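Local coordinates for protein phosphoribosylaminoimidazole carboxylase (Bombyx mori, PDB 4JA0) that probably catalyses two steps of de novo purine biosynthesis, the carboxylation of aminoimidazole ribonucleotide and the ATP-dependent joining of the product to aspartate, at residues I70-I76 with L174-L179; D192-E196 with L207-I211. Numbering follows the deposited sequence.

Interaction 1. Residues I70-I76 with L174-L179; sequences ILKSAGI and LIFEIL
Residues 70-74 form the last turn of helix 57-74, and 174-179 lie within helix 162-183. Over these short segments the axes approach to 10.9 Å and cross at 110°, with Leu71 and Ile175 closest in backbone register (CA to CA 7.3 Å). The first helix ends in a Schellman motif: Gly75, at phi 113°, reverses the chain, Gly75 N makes a weak bond of 2.9 Å to Lys72 O, and Ile76 N makes a weak one of 3.1 Å to Leu71 O. A side chain at Gly75 would collide with the preceding carbonyl O, so glycine fits here, and the reversal brings Ile76 back toward the second helix.

This is helix-helix packing in the SAICAR synthetase part of the chain, and it is wholly apolar, as befits a buried crossing. Large side chains fill the wide space between the axes. Leu71 reaches between two isoleucines: its CD1 is 3.7 Å from Ile175 CG2, and its CD2 3.9 Å from Ile178 CG2. Ile178 also meets Ile70, CG2 to CG2 at 4.3 Å. Small Ala74 faces the other helix and meets the long arm of Ile178, Ala74 CB to Ile178 CD1 3.8 Å. Ile76, with both chi angles m, covers the other end: its CD1 is 4.0 Å from Ile175 CG1 and 4.1 Å from Leu174 CD2. Tyr396, Leu397, Arg403 and Leu407 of helix 396-420 border this pair of helices.

Interaction 2. Residues D192-E196 with L207-I211; sequences DMKIE and LADVI
Ile195 overlaps both ends of 207-211: its CB lies 3.7 Å from Leu207 CD1 and its CG2 3.6 Å from Ile211 CD1. Beta branching suits the extended strand, and chi1 p also sets Ile195 CD1 3.7 Å from Leu207 CD1. Met193, two residues earlier on the same strand face, extends the patch; its long flexible side chain, with chi2 t and chi3 p, swings CE to 3.5 Å from Ile211 CG2. Leu207 and Ile211 fill the facing side, and behind them lie Phe68 and Leu71 of helix 57-74 and Ile175 of helix 162-183.

The backbones meet at one hydrogen bond, Ala208 N to Glu196 O, 3.0 Å long with an angle of 165° at the hydrogen. Nearest in register are Glu196 and Asp209, CA to CA 5.3 Å. Ala208 (psi -7°) and Asp209 (psi -116°) then leave extended geometry, so the chain bends out of the sheet, and Ile211 N is held by Asn64.

Glu196, next in the chain, points its CB roughly opposite to that of Ile195 and brings OE1 to within 3.4 Å of Asp209 OD1. Both atoms are acceptors of like charge, so this is no bond; clustered acids are commonly kept for a cation. A sulfate ion about 5 Å from the Asp209 side chain probably comes from the crystallisation liquor, though such ions often mark pockets. Two acids side by side on the hairpin of strands 188-200 and 205-207 are consistent with the nucleotide-and-magnesium end of the cleft in SAICAR synthetases, although no metal is seen here.

How the interactions relate
From the N terminus, helix 57-74 runs into the 70-76 segment, which waits through 97 intervening residues, 31 of them in strands, until helix 162-183 arrives and interaction 1 closes that long loop. Interaction 2 opens only afterwards: the chain passes directly from helix 162-183 into strand 188-200, and after just ten more residues the loop segment 207-211 comes back to it, a local hairpin closure. The two are therefore in series, neither nested nor crossed. In space they join, with centres 12 Å apart: Leu207 CD2 lies 3.5 Å from Ile175 CD1 and 3.7 Å from Leu71 CD1, while Leu179 CD1 is 3.6 Å from Met193 SD. Together they lay the helix pair against the antiparallel sheet.

Interaction 1. Residues I70-I76 with L174-L179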
# COMPACT_ATOMS: atom_id res chain seq x y z
N ILE A 70 -47.33 14.34 14.52
CA ILE A 70 -46.03 14.82 14.11
C ILE A 70 -44.95 13.94 14.72
O ILE A 70 -43.97 13.59 14.04
CB ILE A 70 -45.81 16.27 14.54
CG1 ILE A 70 -46.84 17.19 13.87
CG2 ILE A 70 -44.36 16.70 14.29
CD1 ILE A 70 -46.70 18.65 14.27
N LEU A 71 -45.15 13.53 15.97
CA LEU A 71 -44.11 12.78 16.66
C LEU A 71 -44.04 11.33 16.23
O LEU A 71 -42.96 10.72 16.25
CB LEU A 71 -44.29 12.87 18.19
CG LEU A 71 -43.94 14.25 18.74
CD1 LEU A 71 -44.26 14.35 20.24
CD2 LEU A 71 -42.46 14.55 18.48
N LYS A 72 -45.18 10.77 15.83
CA LYS A 72 -45.22 9.41 15.33
C LYS A 72 -44.47 9.36 14.00
O LYS A 72 -43.72 8.42 13.71
CB LYS A 72 -46.66 8.97 15.11
CG LYS A 72 -47.38 8.52 16.36
CD LYS A 72 -48.18 7.25 16.12
CE LYS A 72 -49.67 7.51 16.09
NZ LYS A 72 -50.42 6.24 15.83
N SER A 73 -44.63 10.43 13.23
CA SER A 73 -44.07 10.49 11.90
C SER A 73 -42.54 10.66 11.98
O SER A 73 -41.82 10.33 11.03
CB SER A 73 -44.73 11.63 11.12
OG SER A 73 -44.77 11.39 9.72
N ALA A 74 -42.05 11.15 13.11
CA ALA A 74 -40.60 11.24 13.32
C ALA A 74 -40.05 9.90 13.75
O ALA A 74 -38.87 9.62 13.56
CB ALA A 74 -40.28 12.31 14.36
N GLY A 75 -40.91 9.06 14.32
CA GLY A 75 -40.52 7.72 14.71
C GLY A 75 -40.53 7.52 16.22
O GLY A 75 -40.29 6.42 16.69
N ILE A 76 -40.82 8.59 16.97
CA ILE A 76 -40.96 8.51 18.42
C ILE A 76 -42.11 7.56 18.74
O ILE A 76 -43.13 7.57 18.06
CB ILE A 76 -41.27 9.89 19.04
CG1 ILE A 76 -40.22 10.95 18.68
CG2 ILE A 76 -41.42 9.77 20.55
CD1 ILE A 76 -38.98 10.94 19.55
N LEU A 174 -35.37 15.37 22.85
CA LEU A 174 -35.61 15.15 21.41
C LEU A 174 -36.97 15.65 20.93
O LEU A 174 -37.06 16.31 19.91
CB LEU A 174 -35.46 13.66 21.10
CG LEU A 174 -35.56 13.22 19.65
CD1 LEU A 174 -34.74 14.16 18.81
CD2 LEU A 174 -35.00 11.82 19.51
N ILE A 175 -38.01 15.35 21.71
CA ILE A 175 -39.38 15.77 21.41
C ILE A 175 -39.50 17.28 21.44
O ILE A 175 -40.16 17.88 20.59
CB ILE A 175 -40.36 15.14 22.41
CG1 ILE A 175 -40.53 13.66 22.10
CG2 ILE A 175 -41.71 15.87 22.42
CD1 ILE A 175 -41.12 12.89 23.25
N PHE A 176 -38.84 17.89 22.42
CA PHE A 176 -38.75 19.33 22.47
C PHE A 176 -38.06 19.86 21.20
O PHE A 176 -38.54 20.80 20.57
CB PHE A 176 -37.96 19.77 23.69
CG PHE A 176 -37.78 21.25 23.76
CD1 PHE A 176 -38.72 22.04 24.40
CD2 PHE A 176 -36.73 21.87 23.09
CE1 PHE A 176 -38.57 23.41 24.42
CE2 PHE A 176 -36.58 23.24 23.10
CZ PHE A 176 -37.49 24.01 23.77
N GLU A 177 -36.95 19.25 20.80
CA GLU A 177 -36.20 19.75 19.66
C GLU A 177 -37.01 19.67 18.35
O GLU A 177 -37.01 20.61 17.54
CB GLU A 177 -34.90 18.98 19.53
CG GLU A 177 -33.83 19.38 20.55
CD GLU A 177 -32.65 18.41 20.56
OE1 GLU A 177 -32.84 17.26 20.10
OE2 GLU A 177 -31.54 18.80 21.02
N ILE A 178 -37.74 18.57 18.18
CA ILE A 178 -38.60 18.37 17.02
C ILE A 178 -39.70 19.41 16.93
O ILE A 178 -39.88 20.04 15.90
CB ILE A 178 -39.27 16.98 17.08
CG1 ILE A 178 -38.23 15.90 16.85
CG2 ILE A 178 -40.43 16.88 16.08
CD1 ILE A 178 -38.75 14.53 17.07
N LEU A 179 -40.42 19.59 18.03
CA LEU A 179 -41.51 20.55 18.11
C LEU A 179 -40.99 21.97 18.03
O LEU A 179 -41.67 22.86 17.49
CB LEU A 179 -42.31 20.34 19.40
CG LEU A 179 -42.95 18.96 19.50
CD1 LEU A 179 -43.60 18.82 20.84
CD2 LEU A 179 -43.97 18.78 18.39

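Interaction 2. Residues D192-E196 with L207-I211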
# COMPACT_ATOMS: atom_id res chain seq x y z
N ASP A 192 -40.69 26.15 26.43
CA ASP A 192 -40.52 25.00 27.29
C ASP A 192 -41.65 24.02 27.09
O ASP A 192 -42.59 24.30 26.36
CB ASP A 192 -40.34 25.41 28.77
CG ASP A 192 -41.50 26.24 29.33
OD1 ASP A 192 -41.23 27.37 29.78
OD2 ASP A 192 -42.65 25.75 29.40
N MET A 193 -41.53 22.84 27.70
CA MET A 193 -42.53 21.79 27.54
C MET A 193 -42.58 20.86 28.71
O MET A 193 -41.58 20.69 29.40
CB MET A 193 -42.19 20.90 26.36
CG MET A 193 -42.77 21.28 25.06
SD MET A 193 -42.41 19.81 24.13
CE MET A 193 -43.77 18.81 24.68
N LYS A 194 -43.70 20.16 28.87
CA LYS A 194 -43.82 19.09 29.85
C LYS A 194 -44.50 17.90 29.19
O LYS A 194 -45.52 18.05 28.50
CB LYS A 194 -44.62 19.54 31.08
N ILE A 195 -43.94 16.71 29.39
CA ILE A 195 -44.55 15.51 28.86
C ILE A 195 -44.52 14.48 29.96
O ILE A 195 -43.87 14.69 30.98
CB ILE A 195 -43.81 14.97 27.63
CG1 ILE A 195 -42.34 14.76 27.96
CG2 ILE A 195 -43.94 15.92 26.47
CD1 ILE A 195 -41.53 14.22 26.79
N GLU A 196 -45.20 13.35 29.75
CA GLU A 196 -45.22 12.26 30.71
C GLU A 196 -45.09 10.91 29.98
O GLU A 196 -45.55 10.77 28.86
CB GLU A 196 -46.49 12.32 31.55
CG GLU A 196 -46.49 13.47 32.58
CD GLU A 196 -47.85 13.68 33.27
OE1 GLU A 196 -48.67 12.73 33.31
OE2 GLU A 196 -48.10 14.81 33.76
N LEU A 207 -44.32 7.53 25.06
CA LEU A 207 -44.75 8.91 25.35
C LEU A 207 -46.27 8.87 25.42
O LEU A 207 -46.92 8.49 24.44
CB LEU A 207 -44.29 9.85 24.25
CG LEU A 207 -44.81 11.27 24.37
CD1 LEU A 207 -44.16 11.97 25.54
CD2 LEU A 207 -44.55 12.02 23.08
N ALA A 208 -46.85 9.27 26.55
CA ALA A 208 -48.18 8.77 26.81
C ALA A 208 -49.25 9.71 27.34
O ALA A 208 -50.42 9.31 27.44
CB ALA A 208 -48.07 7.58 27.74
N ASP A 209 -48.91 10.94 27.66
CA ASP A 209 -49.93 11.81 28.26
C ASP A 209 -50.71 12.56 27.19
O ASP A 209 -51.43 11.98 26.38
CB ASP A 209 -49.32 12.76 29.30
CG ASP A 209 -50.38 13.49 30.13
OD1 ASP A 209 -50.05 14.51 30.78
OD2 ASP A 209 -51.55 13.03 30.13
N VAL A 210 -50.57 13.88 27.23
CA VAL A 210 -51.29 14.80 26.39
C VAL A 210 -50.35 15.98 26.19
O VAL A 210 -49.79 16.49 27.15
CB VAL A 210 -52.57 15.25 27.08
CG1 VAL A 210 -52.95 16.63 26.62
CG2 VAL A 210 -53.68 14.26 26.81
N ILE A 211 -50.15 16.40 24.95
CA ILE A 211 -49.37 17.61 24.74
C ILE A 211 -50.30 18.61 24.07
O ILE A 211 -50.64 18.44 22.90
CB ILE A 211 -48.09 17.34 23.91
CG1 ILE A 211 -47.33 16.13 24.45
CG2 ILE A 211 -47.18 18.56 23.89
CD1 ILE A 211 -46.10 15.75 23.65